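Local atomic coordinates of prolyl-tRNA synthetase (PDB entry 3IAL), a protein that probably catalyses the ATP-dependent joining of L-proline to tRNA(Pro) and is captured here with its prolyl-adenylate bound. Residues P43-V48 against R164-H169; F79-P84 against L117-T122; E99-W104 against H154-T159; C149-H154 against W170-C175. One frame throughout, in Å; residues are numbered along the deposited sequence.

Contact 1 (P43-V48 against R164-H169). With PR8 (5'-O-[(R)-hydroxy{[(2S)-pyrrolidin-2-ylcarbonyl]oxy}phosphoryl]adenosine), chain H.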
# COMPACT_ATOMS: atom_id res chain seq x y z
N PRO B 43 16.46 0.25 -17.44
CA PRO B 43 16.46 0.41 -18.89
C PRO B 43 15.08 0.46 -19.58
O PRO B 43 14.93 -0.04 -20.68
CB PRO B 43 17.25 -0.82 -19.36
CG PRO B 43 16.92 -1.84 -18.36
CD PRO B 43 16.87 -1.11 -17.05
N VAL B 44 14.09 1.07 -18.94
CA VAL B 44 12.86 1.41 -19.62
C VAL B 44 12.63 2.89 -19.38
O VAL B 44 12.46 3.31 -18.23
CB VAL B 44 11.67 0.56 -19.13
CG1 VAL B 44 10.37 0.98 -19.81
CG2 VAL B 44 11.94 -0.92 -19.39
N LYS B 45 12.68 3.68 -20.45
CA LYS B 45 12.55 5.14 -20.37
C LYS B 45 11.34 5.55 -19.56
O LYS B 45 10.24 5.04 -19.77
CB LYS B 45 12.49 5.75 -21.78
CG LYS B 45 12.03 7.21 -21.84
CD LYS B 45 12.23 7.81 -23.24
CE LYS B 45 11.43 9.08 -23.43
NZ LYS B 45 11.63 9.67 -24.78
N GLY B 46 11.55 6.44 -18.60
CA GLY B 46 10.49 6.96 -17.75
C GLY B 46 9.94 5.99 -16.71
O GLY B 46 8.92 6.28 -16.09
N CYS B 47 10.60 4.85 -16.52
CA CYS B 47 10.22 3.91 -15.47
C CYS B 47 11.37 3.85 -14.47
O CYS B 47 12.39 3.21 -14.73
CB CYS B 47 9.95 2.52 -16.05
SG CYS B 47 8.59 2.47 -17.20
N VAL B 48 11.19 4.51 -13.33
CA VAL B 48 12.28 4.67 -12.39
C VAL B 48 12.05 3.81 -11.17
O VAL B 48 10.93 3.67 -10.71
CB VAL B 48 12.47 6.15 -11.97
CG1 VAL B 48 12.62 7.03 -13.20
CG2 VAL B 48 11.31 6.61 -11.12
N ARG B 164 7.60 13.78 -14.27
CA ARG B 164 7.12 13.32 -15.57
C ARG B 164 7.70 11.94 -15.86
O ARG B 164 8.81 11.83 -16.35
CB ARG B 164 7.56 14.27 -16.70
CG ARG B 164 6.69 15.50 -16.89
CD ARG B 164 6.92 16.10 -18.29
NE ARG B 164 8.34 16.37 -18.51
CZ ARG B 164 8.94 17.55 -18.34
NH1 ARG B 164 8.24 18.63 -17.97
NH2 ARG B 164 10.25 17.66 -18.56
N VAL B 165 6.93 10.90 -15.54
CA VAL B 165 7.38 9.52 -15.71
C VAL B 165 6.36 8.74 -16.53
O VAL B 165 5.24 9.19 -16.74
CB VAL B 165 7.67 8.83 -14.35
CG1 VAL B 165 8.95 9.39 -13.71
CG2 VAL B 165 6.50 8.95 -13.39
N ARG B 166 6.76 7.57 -17.02
CA ARG B 166 5.88 6.76 -17.86
C ARG B 166 5.12 5.71 -17.05
O ARG B 166 4.05 5.28 -17.47
CB ARG B 166 6.67 6.14 -19.01
CG ARG B 166 7.05 7.17 -20.08
CD ARG B 166 8.00 6.61 -21.11
NE ARG B 166 7.35 5.74 -22.07
CZ ARG B 166 7.91 4.67 -22.66
NH1 ARG B 166 9.16 4.29 -22.37
NH2 ARG B 166 7.21 3.97 -23.53
N GLU B 167 5.67 5.30 -15.91
CA GLU B 167 4.89 4.59 -14.88
C GLU B 167 4.79 5.48 -13.65
O GLU B 167 5.79 5.85 -13.06
CB GLU B 167 5.49 3.23 -14.52
CG GLU B 167 4.80 2.58 -13.33
CD GLU B 167 5.04 1.08 -13.22
OE1 GLU B 167 5.94 0.57 -13.91
OE2 GLU B 167 4.32 0.42 -12.44
N ILE B 168 3.56 5.80 -13.27
CA ILE B 168 3.30 6.82 -12.28
C ILE B 168 2.58 6.22 -11.08
O ILE B 168 1.46 5.73 -11.20
CB ILE B 168 2.41 7.93 -12.88
CG1 ILE B 168 2.94 8.39 -14.24
CG2 ILE B 168 2.29 9.12 -11.90
CD1 ILE B 168 1.85 8.96 -15.14
N HIS B 169 3.21 6.30 -9.91
CA HIS B 169 2.58 5.87 -8.67
C HIS B 169 1.61 6.97 -8.25
O HIS B 169 1.96 8.16 -8.28
CB HIS B 169 3.64 5.61 -7.60
CG HIS B 169 3.13 4.89 -6.40
ND1 HIS B 169 2.88 5.52 -5.19
CD2 HIS B 169 2.81 3.58 -6.21
CE1 HIS B 169 2.42 4.63 -4.32
NE2 HIS B 169 2.37 3.45 -4.91
C PR8 H . -6.98 12.42 -13.39
N PR8 H . -8.33 10.42 -13.26
O PR8 H . -6.20 11.70 -14.01
P PR8 H . -5.37 14.30 -13.56
N1 PR8 H . 4.05 11.94 -13.91
C2 PR8 H . 3.77 12.14 -12.63
N3 PR8 H . 2.57 12.55 -12.22
C4 PR8 H . 1.59 12.79 -13.09
C5 PR8 H . 1.85 12.61 -14.45
C6 PR8 H . 3.11 12.17 -14.85
N6 PR8 H . 3.37 11.99 -16.14
N7 PR8 H . 0.74 12.91 -15.11
C8 PR8 H . -0.19 13.27 -14.22
N9 PR8 H . 0.33 13.21 -12.98
CA PR8 H . -8.28 11.83 -12.84
CB PR8 H . -8.23 11.84 -11.32
CD PR8 H . -8.63 9.62 -12.08
CG PR8 H . -7.92 10.38 -10.95
C1' PR8 H . -0.42 13.55 -11.73
O10 PR8 H . -6.83 13.75 -13.14
O1P PR8 H . -5.17 14.40 -15.03
C2' PR8 H . -0.75 15.06 -11.62
O2' PR8 H . -0.58 15.50 -10.27
O2P PR8 H . -5.26 15.75 -12.88
C3' PR8 H . -2.23 15.10 -11.92
O3' PR8 H . -2.83 16.26 -11.34
C4' PR8 H . -2.63 13.85 -11.15
O4' PR8 H . -1.72 12.87 -11.71
C5' PR8 H . -4.08 13.54 -11.42
O5' PR8 H . -4.29 13.37 -12.81
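Two backbone carbonyls, those of Lys45 and Gly46, form the tight part of this contact, and both are gripped by Arg166. Arg166 N lies 2.7 Å from Gly46 O, with an N-H...O angle of 159°. Glu167 N adds a weak second bond to the same oxygen. The carbonyls are presented by a type II turn from Val44 to Cys47, with Gly46 at its third position and a positive phi of 72°. Having no side chain, Gly46 lets the aliphatic part of Arg166 run close by, with Arg166 CG 4.2 Å from Gly46 CA. The arginine chain then bends at chi3 and swings NH1 to within 2.9 Å of Lys45 O, which sits at the guanidinium edge; NH2 hydrogen-bonds His154.

The outer side is looser. Lys45 crosses Arg166 at about a right angle, its extended chain leading into solvent, so that Lys45 NZ ends 6.4 Å from Arg166 NH1. Apart from this, Val48 CG1 and Val165 CG1 make a loose apolar contact at 4.4 Å.

Next to this clasp the chain runs along the adenine edge, with two weak bonds: Val165 N donates to PR8 N1 at 3.5 Å, and Val165 O accepts from PR8 N6. Ile168 CG2 comes within 3.4 Å of PR8 C2. The loop between strands 38-39 and 49-50 thus packs where strand 167-177 begins. That strand pairs with strand 143-152 through Ile168 and Ile151, while Glu167 bonds Thr150 and also Thr81 of the second subunit.

Contact 2 (F79-P84 against L117-T122). With PR8 (5'-O-[(R)-hydroxy{[(2S)-pyrrolidin-2-ylcarbonyl]oxy}phosphoryl]adenosine), chain H.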
# COMPACT_ATOMS: atom_id res chain seq x y z
N PHE B 79 -8.43 -2.29 -8.42
CA PHE B 79 -8.79 -2.80 -9.72
C PHE B 79 -7.56 -3.42 -10.38
O PHE B 79 -6.44 -3.09 -10.00
CB PHE B 79 -9.32 -1.67 -10.62
CG PHE B 79 -10.82 -1.52 -10.59
CD1 PHE B 79 -11.46 -1.08 -9.45
CD2 PHE B 79 -11.58 -1.84 -11.71
CE1 PHE B 79 -12.85 -0.95 -9.42
CE2 PHE B 79 -12.95 -1.70 -11.69
CZ PHE B 79 -13.59 -1.27 -10.54
N PRO B 80 -7.78 -4.32 -11.36
CA PRO B 80 -6.71 -4.82 -12.22
C PRO B 80 -6.02 -3.72 -13.01
O PRO B 80 -6.61 -2.66 -13.26
CB PRO B 80 -7.44 -5.75 -13.20
CG PRO B 80 -8.65 -6.17 -12.48
CD PRO B 80 -9.06 -4.98 -11.67
N THR B 81 -4.78 -3.98 -13.40
CA THR B 81 -3.97 -3.04 -14.17
C THR B 81 -4.42 -2.98 -15.62
O THR B 81 -4.27 -1.96 -16.29
CB THR B 81 -2.49 -3.46 -14.13
OG1 THR B 81 -2.07 -3.56 -12.76
CG2 THR B 81 -1.60 -2.48 -14.88
N VAL B 82 -4.97 -4.09 -16.10
CA VAL B 82 -5.29 -4.22 -17.51
C VAL B 82 -6.75 -3.83 -17.77
O VAL B 82 -7.64 -4.20 -17.00
CB VAL B 82 -5.02 -5.66 -18.02
CG1 VAL B 82 -3.51 -5.85 -18.28
CG2 VAL B 82 -5.55 -6.72 -17.03
N ILE B 83 -6.96 -3.05 -18.83
CA ILE B 83 -8.29 -2.62 -19.22
C ILE B 83 -8.56 -3.14 -20.63
O ILE B 83 -7.76 -2.89 -21.53
CB ILE B 83 -8.44 -1.08 -19.23
CG1 ILE B 83 -8.07 -0.47 -17.88
CG2 ILE B 83 -9.87 -0.67 -19.57
CD1 ILE B 83 -8.21 1.03 -17.82
N PRO B 84 -9.67 -3.88 -20.82
CA PRO B 84 -9.95 -4.39 -22.16
C PRO B 84 -10.24 -3.25 -23.15
O PRO B 84 -10.84 -2.25 -22.77
CB PRO B 84 -11.17 -5.29 -21.96
CG PRO B 84 -11.81 -4.79 -20.71
CD PRO B 84 -10.73 -4.21 -19.87
N LEU B 117 -5.42 -5.69 -24.37
CA LEU B 117 -5.54 -5.10 -23.04
C LEU B 117 -4.64 -3.89 -22.91
O LEU B 117 -3.44 -3.97 -23.17
CB LEU B 117 -5.15 -6.11 -21.96
CG LEU B 117 -5.95 -7.41 -21.90
CD1 LEU B 117 -5.38 -8.29 -20.81
CD2 LEU B 117 -7.42 -7.12 -21.66
N ALA B 118 -5.22 -2.76 -22.51
CA ALA B 118 -4.44 -1.56 -22.26
C ALA B 118 -3.98 -1.55 -20.80
O ALA B 118 -4.74 -1.92 -19.91
CB ALA B 118 -5.25 -0.32 -22.56
N LEU B 119 -2.74 -1.14 -20.57
CA LEU B 119 -2.32 -0.83 -19.22
C LEU B 119 -3.00 0.50 -18.86
O LEU B 119 -2.94 1.44 -19.64
CB LEU B 119 -0.80 -0.69 -19.14
CG LEU B 119 0.05 -1.88 -19.58
CD1 LEU B 119 1.51 -1.60 -19.27
CD2 LEU B 119 -0.41 -3.18 -18.91
N ARG B 120 -3.66 0.55 -17.71
CA ARG B 120 -4.43 1.73 -17.31
C ARG B 120 -3.62 3.04 -17.35
O ARG B 120 -2.60 3.16 -16.69
CB ARG B 120 -5.03 1.53 -15.91
CG ARG B 120 -4.02 1.21 -14.83
CD ARG B 120 -4.72 0.99 -13.50
NE ARG B 120 -3.77 0.41 -12.56
CZ ARG B 120 -4.07 -0.45 -11.60
NH1 ARG B 120 -5.31 -0.87 -11.38
NH2 ARG B 120 -3.08 -0.91 -10.85
N PRO B 121 -4.06 4.01 -18.16
CA PRO B 121 -3.50 5.36 -18.04
C PRO B 121 -4.19 6.18 -16.96
O PRO B 121 -3.67 7.19 -16.49
CB PRO B 121 -3.79 5.97 -19.41
CG PRO B 121 -5.04 5.29 -19.86
CD PRO B 121 -4.91 3.87 -19.35
N THR B 122 -5.39 5.73 -16.61
CA THR B 122 -6.24 6.31 -15.58
C THR B 122 -7.44 5.37 -15.66
O THR B 122 -7.64 4.71 -16.69
CB THR B 122 -6.62 7.79 -15.87
OG1 THR B 122 -7.51 8.26 -14.84
CG2 THR B 122 -7.28 7.92 -17.24
C PR8 H . -6.98 12.42 -13.39
N PR8 H . -8.33 10.42 -13.26
O PR8 H . -6.20 11.70 -14.01
P PR8 H . -5.37 14.30 -13.56
N1 PR8 H . 4.05 11.94 -13.91
C2 PR8 H . 3.77 12.14 -12.63
N3 PR8 H . 2.57 12.55 -12.22
C4 PR8 H . 1.59 12.79 -13.09
C5 PR8 H . 1.85 12.61 -14.45
C6 PR8 H . 3.11 12.17 -14.85
N6 PR8 H . 3.37 11.99 -16.14
N7 PR8 H . 0.74 12.91 -15.11
C8 PR8 H . -0.19 13.27 -14.22
N9 PR8 H . 0.33 13.21 -12.98
CA PR8 H . -8.28 11.83 -12.84
CB PR8 H . -8.23 11.84 -11.32
CD PR8 H . -8.63 9.62 -12.08
CG PR8 H . -7.92 10.38 -10.95
C1' PR8 H . -0.42 13.55 -11.73
O10 PR8 H . -6.83 13.75 -13.14
O1P PR8 H . -5.17 14.40 -15.03
C2' PR8 H . -0.75 15.06 -11.62
O2' PR8 H . -0.58 15.50 -10.27
O2P PR8 H . -5.26 15.75 -12.88
C3' PR8 H . -2.23 15.10 -11.92
O3' PR8 H . -2.83 16.26 -11.34
C4' PR8 H . -2.63 13.85 -11.15
O4' PR8 H . -1.72 12.87 -11.71
C5' PR8 H . -4.08 13.54 -11.42
O5' PR8 H . -4.29 13.37 -12.81
O HOH W 1 -3.82 -3.72 -9.63
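Arg120 reaches across the 79-84 segment with its guanidinium lying over the backbone, Thr81 CA sitting 3.6 Å above the plane and over its centre. NH1 donates to Phe79 O at 2.8 Å; the oxygen is in the guanidinium plane, but the nitrogen stands 65° out of the carbonyl plane. A water bridges the same pair of groups, 2.7 Å from Phe79 O and accepting from Arg120 NH2. Arg120 NE bonds Thr150 O.

Antiparallel pairing positions the arginine. Arg120 N meets Thr81 O at 2.9 Å, nearly along the C=O axis, and Ile83 and Ala118 form a hydrogen-bonded pair, each N 2.7 Å from the other residue's O. On one face of the sheet Val82 CB packs on Leu117 CD1 at 3.9 Å.

The Pro80 segment, consistent with class II motif 1, also meets the second subunit, whose Glu167 bonds Thr81 OG1. At the far end Thr122 OG1 accepts from the prolyl nitrogen, PR8 N, at 2.8 Å and is bonded to Glu124. The Arg120 guanidinium is therefore held by neutral carbonyls and water, while Glu124 would probably help Thr122 OG1 act as acceptor for the prolyl nitrogen.

Contact 3 (E99-W104 against H154-T159)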
# COMPACT_ATOMS: atom_id res chain seq x y z
N GLU B 99 -5.51 7.95 -25.92
CA GLU B 99 -5.17 6.80 -26.77
C GLU B 99 -3.69 6.72 -27.17
O GLU B 99 -3.16 5.63 -27.38
CB GLU B 99 -6.05 6.74 -28.03
CG GLU B 99 -5.83 7.85 -29.06
CD GLU B 99 -6.62 7.60 -30.35
OE1 GLU B 99 -6.42 6.54 -30.99
OE2 GLU B 99 -7.44 8.47 -30.71
N ALA B 100 -3.03 7.87 -27.27
CA ALA B 100 -1.61 7.92 -27.58
C ALA B 100 -0.76 7.55 -26.36
O ALA B 100 0.40 7.17 -26.50
CB ALA B 100 -1.23 9.29 -28.10
N GLU B 101 -1.35 7.65 -25.17
CA GLU B 101 -0.68 7.34 -23.91
C GLU B 101 -0.73 5.86 -23.52
O GLU B 101 -0.10 5.47 -22.54
CB GLU B 101 -1.32 8.14 -22.75
CG GLU B 101 -1.39 9.65 -22.95
CD GLU B 101 -0.07 10.35 -22.68
OE1 GLU B 101 0.97 9.65 -22.62
OE2 GLU B 101 -0.07 11.59 -22.52
N CYS B 102 -1.49 5.04 -24.26
CA CYS B 102 -1.75 3.65 -23.85
C CYS B 102 -0.69 2.66 -24.30
O CYS B 102 -0.40 2.56 -25.49
CB CYS B 102 -3.11 3.18 -24.37
SG CYS B 102 -4.51 3.91 -23.52
N PHE B 103 -0.11 1.94 -23.34
CA PHE B 103 0.66 0.73 -23.62
C PHE B 103 -0.33 -0.38 -23.91
O PHE B 103 -1.30 -0.53 -23.18
CB PHE B 103 1.49 0.32 -22.41
CG PHE B 103 2.71 1.16 -22.18
CD1 PHE B 103 3.94 0.81 -22.72
CD2 PHE B 103 2.63 2.30 -21.38
CE1 PHE B 103 5.08 1.58 -22.49
CE2 PHE B 103 3.76 3.09 -21.15
CZ PHE B 103 4.98 2.73 -21.70
N TRP B 104 -0.10 -1.18 -24.96
CA TRP B 104 -1.01 -2.27 -25.30
C TRP B 104 -0.36 -3.63 -25.10
O TRP B 104 0.74 -3.88 -25.61
CB TRP B 104 -1.52 -2.15 -26.74
CG TRP B 104 -2.43 -0.97 -26.93
CD1 TRP B 104 -2.10 0.24 -27.44
CD2 TRP B 104 -3.83 -0.89 -26.59
NE1 TRP B 104 -3.19 1.08 -27.45
CE2 TRP B 104 -4.26 0.41 -26.93
CE3 TRP B 104 -4.74 -1.78 -26.02
CZ2 TRP B 104 -5.58 0.84 -26.73
CZ3 TRP B 104 -6.06 -1.36 -25.83
CH2 TRP B 104 -6.46 -0.06 -26.17
N HIS B 154 2.49 6.27 -22.08
CA HIS B 154 3.55 6.04 -23.07
C HIS B 154 4.17 7.30 -23.66
O HIS B 154 5.38 7.35 -23.86
CB HIS B 154 3.04 5.18 -24.23
CG HIS B 154 3.91 5.24 -25.44
ND1 HIS B 154 5.14 4.63 -25.50
CD2 HIS B 154 3.73 5.85 -26.64
CE1 HIS B 154 5.68 4.86 -26.69
NE2 HIS B 154 4.84 5.59 -27.40
N GLU B 155 3.36 8.31 -23.97
CA GLU B 155 3.84 9.45 -24.76
C GLU B 155 4.65 10.45 -23.94
O GLU B 155 5.25 11.37 -24.49
CB GLU B 155 2.69 10.16 -25.49
CG GLU B 155 3.15 11.05 -26.65
CD GLU B 155 2.03 11.51 -27.56
OE1 GLU B 155 1.19 12.32 -27.13
OE2 GLU B 155 2.00 11.06 -28.73
N THR B 156 4.69 10.26 -22.62
CA THR B 156 5.46 11.15 -21.77
C THR B 156 6.90 11.26 -22.28
O THR B 156 7.60 10.26 -22.45
CB THR B 156 5.46 10.70 -20.31
OG1 THR B 156 4.12 10.74 -19.81
CG2 THR B 156 6.34 11.62 -19.47
N LYS B 157 7.30 12.51 -22.52
CA LYS B 157 8.55 12.85 -23.17
C LYS B 157 9.40 13.60 -22.15
O LYS B 157 8.88 14.10 -21.16
CB LYS B 157 8.24 13.73 -24.39
CG LYS B 157 9.31 13.74 -25.47
CD LYS B 157 8.72 14.13 -26.84
CE LYS B 157 7.96 15.46 -26.80
NZ LYS B 157 7.36 15.79 -28.13
N ASN B 158 10.71 13.66 -22.39
CA ASN B 158 11.64 14.29 -21.44
C ASN B 158 11.29 13.93 -20.00
O ASN B 158 10.75 14.75 -19.25
CB ASN B 158 11.64 15.82 -21.61
CG ASN B 158 12.19 16.26 -22.94
OD1 ASN B 158 13.17 15.70 -23.44
ND2 ASN B 158 11.56 17.28 -23.53
N THR B 159 11.60 12.69 -19.63
CA THR B 159 11.20 12.17 -18.34
C THR B 159 12.07 12.75 -17.21
O THR B 159 13.26 12.98 -17.38
CB THR B 159 11.26 10.62 -18.30
OG1 THR B 159 12.61 10.17 -18.41
CG2 THR B 159 10.45 10.01 -19.44
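Two hydrogen bonds from consecutive backbone N-H groups tie the 154-159 loop to Glu101. His154 N donates to Glu101 O at 2.7 Å and almost straight, 173°, approaching from above the carbonyl plane. Glu155 N donates to the side chain, 3.1 Å from Glu101 OE1, and also meets its acceptor from above the carboxylate plane. Although CB of Glu101 points away from the loop, a bend at chi2 (-79°) curls the carboxylate back over it.

The aromatic part is T-shaped: the edge of His154 points at the face of Phe103, with centroids 5.5 Å apart and planes at 86°. Closer still is a CH-pi contact, His154 CB standing 4.0 Å from the Phe103 centroid. The backbone sets this CB over the phenyl ring; with CG anti to the backbone N, the imidazole is carried on so that CD2 faces Ala100 O, 3.6 Å away and in the imidazole plane. ND1 is hydrogen-bonded to Arg166 NH2, a donor, so it probably carries no proton.

Van der Waals contact fills in the exposed side, where Ala100 CB touches Glu155 OE2 at 3.7 Å. The charges here are alike, Glu101 OE2 lying 4.8 Å from Glu155 OE1, which might modestly raise the pKa of either acid.

Phe152 to Glu155 match the FRxE signature of class II motif 2, and Thr156 further along the loop touches PR8. Segment 99-104 leads into strand 103-108, outermost within this chain, where Phe103 pairs with Leu119 of strand 111-119 and Trp104 continues the sheet into an antiparallel strand of the second subunit.

Contact 4 (C149-H154 against W170-C175). With PR8 (5'-O-[(R)-hydroxy{[(2S)-pyrrolidin-2-ylcarbonyl]oxy}phosphoryl]adenosine), chain H.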
# COMPACT_ATOMS: atom_id res chain seq x y z
N CYS B 149 -2.12 2.94 -6.62
CA CYS B 149 -1.59 2.01 -7.61
C CYS B 149 -0.70 2.79 -8.57
O CYS B 149 -0.45 3.98 -8.36
CB CYS B 149 -2.73 1.34 -8.39
SG CYS B 149 -3.68 2.48 -9.48
N THR B 150 -0.24 2.13 -9.62
CA THR B 150 0.48 2.82 -10.68
C THR B 150 -0.39 2.85 -11.93
O THR B 150 -1.22 1.95 -12.15
CB THR B 150 1.87 2.21 -10.94
OG1 THR B 150 1.77 0.98 -11.67
CG2 THR B 150 2.60 1.97 -9.63
N ILE B 151 -0.23 3.93 -12.70
CA ILE B 151 -0.83 4.07 -14.03
C ILE B 151 0.31 4.21 -15.04
O ILE B 151 1.48 4.36 -14.64
CB ILE B 151 -1.79 5.28 -14.11
CG1 ILE B 151 -1.12 6.55 -13.58
CG2 ILE B 151 -3.08 4.98 -13.34
CD1 ILE B 151 -1.78 7.85 -14.07
N PHE B 152 -0.03 4.15 -16.33
CA PHE B 152 0.97 4.08 -17.40
C PHE B 152 0.69 5.07 -18.53
O PHE B 152 -0.41 5.10 -19.07
CB PHE B 152 1.03 2.65 -17.96
CG PHE B 152 1.41 1.61 -16.93
CD1 PHE B 152 2.72 1.18 -16.80
CD2 PHE B 152 0.44 1.07 -16.09
CE1 PHE B 152 3.07 0.23 -15.86
CE2 PHE B 152 0.79 0.10 -15.13
CZ PHE B 152 2.10 -0.31 -15.01
N ARG B 153 1.68 5.89 -18.88
CA ARG B 153 1.55 6.90 -19.93
C ARG B 153 2.73 6.81 -20.89
O ARG B 153 3.84 7.23 -20.57
CB ARG B 153 1.52 8.31 -19.33
CG ARG B 153 0.47 8.55 -18.26
CD ARG B 153 -0.85 8.99 -18.83
NE ARG B 153 -1.87 9.12 -17.79
CZ ARG B 153 -2.25 10.25 -17.20
NH1 ARG B 153 -1.71 11.42 -17.51
NH2 ARG B 153 -3.20 10.21 -16.27
N HIS B 154 2.49 6.27 -22.08
CA HIS B 154 3.55 6.04 -23.07
C HIS B 154 4.17 7.30 -23.66
O HIS B 154 5.38 7.35 -23.86
CB HIS B 154 3.04 5.18 -24.23
CG HIS B 154 3.91 5.24 -25.44
ND1 HIS B 154 5.14 4.63 -25.50
CD2 HIS B 154 3.73 5.85 -26.64
CE1 HIS B 154 5.68 4.86 -26.69
NE2 HIS B 154 4.84 5.59 -27.40
N TRP B 170 0.38 6.59 -7.91
CA TRP B 170 -0.63 7.59 -7.58
C TRP B 170 -1.77 7.04 -6.75
O TRP B 170 -1.83 5.84 -6.51
CB TRP B 170 -1.14 8.26 -8.88
CG TRP B 170 -2.32 7.63 -9.60
CD1 TRP B 170 -2.81 6.36 -9.48
CD2 TRP B 170 -3.11 8.26 -10.62
NE1 TRP B 170 -3.87 6.18 -10.33
CE2 TRP B 170 -4.07 7.33 -11.05
CE3 TRP B 170 -3.10 9.53 -11.21
CZ2 TRP B 170 -5.02 7.63 -12.02
CZ3 TRP B 170 -4.04 9.83 -12.17
CH2 TRP B 170 -4.99 8.88 -12.57
N ASN B 171 -2.66 7.93 -6.33
CA ASN B 171 -3.96 7.54 -5.80
C ASN B 171 -5.05 8.24 -6.59
O ASN B 171 -4.95 9.45 -6.87
CB ASN B 171 -4.05 7.86 -4.31
CG ASN B 171 -5.43 7.55 -3.71
OD1 ASN B 171 -6.38 8.29 -3.94
ND2 ASN B 171 -5.51 6.49 -2.92
N GLU B 172 -6.07 7.47 -6.97
CA GLU B 172 -7.25 7.99 -7.66
C GLU B 172 -8.52 7.61 -6.90
O GLU B 172 -8.73 6.44 -6.58
CB GLU B 172 -7.32 7.48 -9.10
CG GLU B 172 -7.40 5.96 -9.28
CD GLU B 172 -7.32 5.53 -10.75
OE1 GLU B 172 -6.54 4.61 -11.08
OE2 GLU B 172 -8.05 6.12 -11.57
N ALA B 173 -9.32 8.62 -6.59
CA ALA B 173 -10.63 8.47 -5.96
C ALA B 173 -11.70 8.70 -7.02
O ALA B 173 -11.55 9.58 -7.86
CB ALA B 173 -10.78 9.50 -4.85
N HIS B 174 -12.78 7.91 -6.96
CA HIS B 174 -13.91 8.00 -7.90
C HIS B 174 -15.20 7.82 -7.09
O HIS B 174 -15.35 6.82 -6.37
CB HIS B 174 -13.84 6.91 -8.97
CG HIS B 174 -12.64 6.98 -9.85
ND1 HIS B 174 -12.67 7.54 -11.12
CD2 HIS B 174 -11.36 6.55 -9.66
CE1 HIS B 174 -11.46 7.46 -11.66
NE2 HIS B 174 -10.65 6.87 -10.80
N CYS B 175 -16.12 8.78 -7.21
CA CYS B 175 -17.38 8.72 -6.47
C CYS B 175 -18.56 8.90 -7.38
O CYS B 175 -18.52 9.68 -8.33
CB CYS B 175 -17.42 9.78 -5.38
SG CYS B 175 -16.09 9.66 -4.18
C PR8 H . -6.98 12.42 -13.39
N PR8 H . -8.33 10.42 -13.26
O PR8 H . -6.20 11.70 -14.01
P PR8 H . -5.37 14.30 -13.56
N1 PR8 H . 4.05 11.94 -13.91
C2 PR8 H . 3.77 12.14 -12.63
N3 PR8 H . 2.57 12.55 -12.22
C4 PR8 H . 1.59 12.79 -13.09
C5 PR8 H . 1.85 12.61 -14.45
C6 PR8 H . 3.11 12.17 -14.85
N6 PR8 H . 3.37 11.99 -16.14
N7 PR8 H . 0.74 12.91 -15.11
C8 PR8 H . -0.19 13.27 -14.22
N9 PR8 H . 0.33 13.21 -12.98
CA PR8 H . -8.28 11.83 -12.84
CB PR8 H . -8.23 11.84 -11.32
CD PR8 H . -8.63 9.62 -12.08
CG PR8 H . -7.92 10.38 -10.95
C1' PR8 H . -0.42 13.55 -11.73
O10 PR8 H . -6.83 13.75 -13.14
O1P PR8 H . -5.17 14.40 -15.03
C2' PR8 H . -0.75 15.06 -11.62
O2' PR8 H . -0.58 15.50 -10.27
O2P PR8 H . -5.26 15.75 -12.88
C3' PR8 H . -2.23 15.10 -11.92
O3' PR8 H . -2.83 16.26 -11.34
C4' PR8 H . -2.63 13.85 -11.15
O4' PR8 H . -1.72 12.87 -11.71
C5' PR8 H . -4.08 13.54 -11.42
O5' PR8 H . -4.29 13.37 -12.81
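Backbone pairing between strands 149-152 and 170-175 comes down to one antiparallel hydrogen-bonded pair. Cys149 N lies 2.9 Å from Trp170 O, and Trp170 N returns the bond to Cys149 O; both run nearly along the C=O axes. The short axes then diverge, crossing at 93°.

Nonpolar contact centres on the Trp170 indole. Ile151 CD1 presses on one face, 3.4 Å from the six-membered-ring centroid and only 7° off its normal, while Ile151 CG2 comes 3.4 Å from Trp170 CE2. The opposite face carries Glu172 CB, so the ring is clamped between the two. Cys149 SG sits at the indole edge, 4.8 Å from the five-membered-ring centroid.

Among the polar groups, His174 NE2 donates to Glu172 OE2 at 2.8 Å and in the imidazole plane. Trp170 NE1 gives a weak bond to Glu172 OE1, which also binds Ser123 and Gln147.

Ligand contacts line the same surface: Trp170 CH2 is 3.4 Å from the prolyl carbonyl oxygen, PR8 O, Glu172 CB 3.5 Å from PR8 CG, and His174 CE1 3.6 Å from PR8 CD. Pyrrolidine carbons thus meet this wall by van der Waals contact, the ring nitrogen binding Thr122, and His174 would help keep Glu172 ionised.

All four contacts lie around the prolyl-adenylate site of the class II core. Each touches PR8: contact 1 at the adenine, contact 2 at the proline nitrogen, contact 4 along the ligand from adenine to pyrrolidine, and contact 3 through Thr156. Contacts 1 and 4 share strand 167-177, their centres 14 Å apart, and Arg166 O meets Arg153 N at 2.8 Å. Contacts 2 and 4 join through Arg120 O and Phe152 N, also 2.8 Å apart, and through Pro121 O to Arg153 NE. Contacts 3 and 4 share His154. Contacts 1 and 2 do not touch each other, their nearest atoms about 6 Å apart, yet every contact reaches the second subunit.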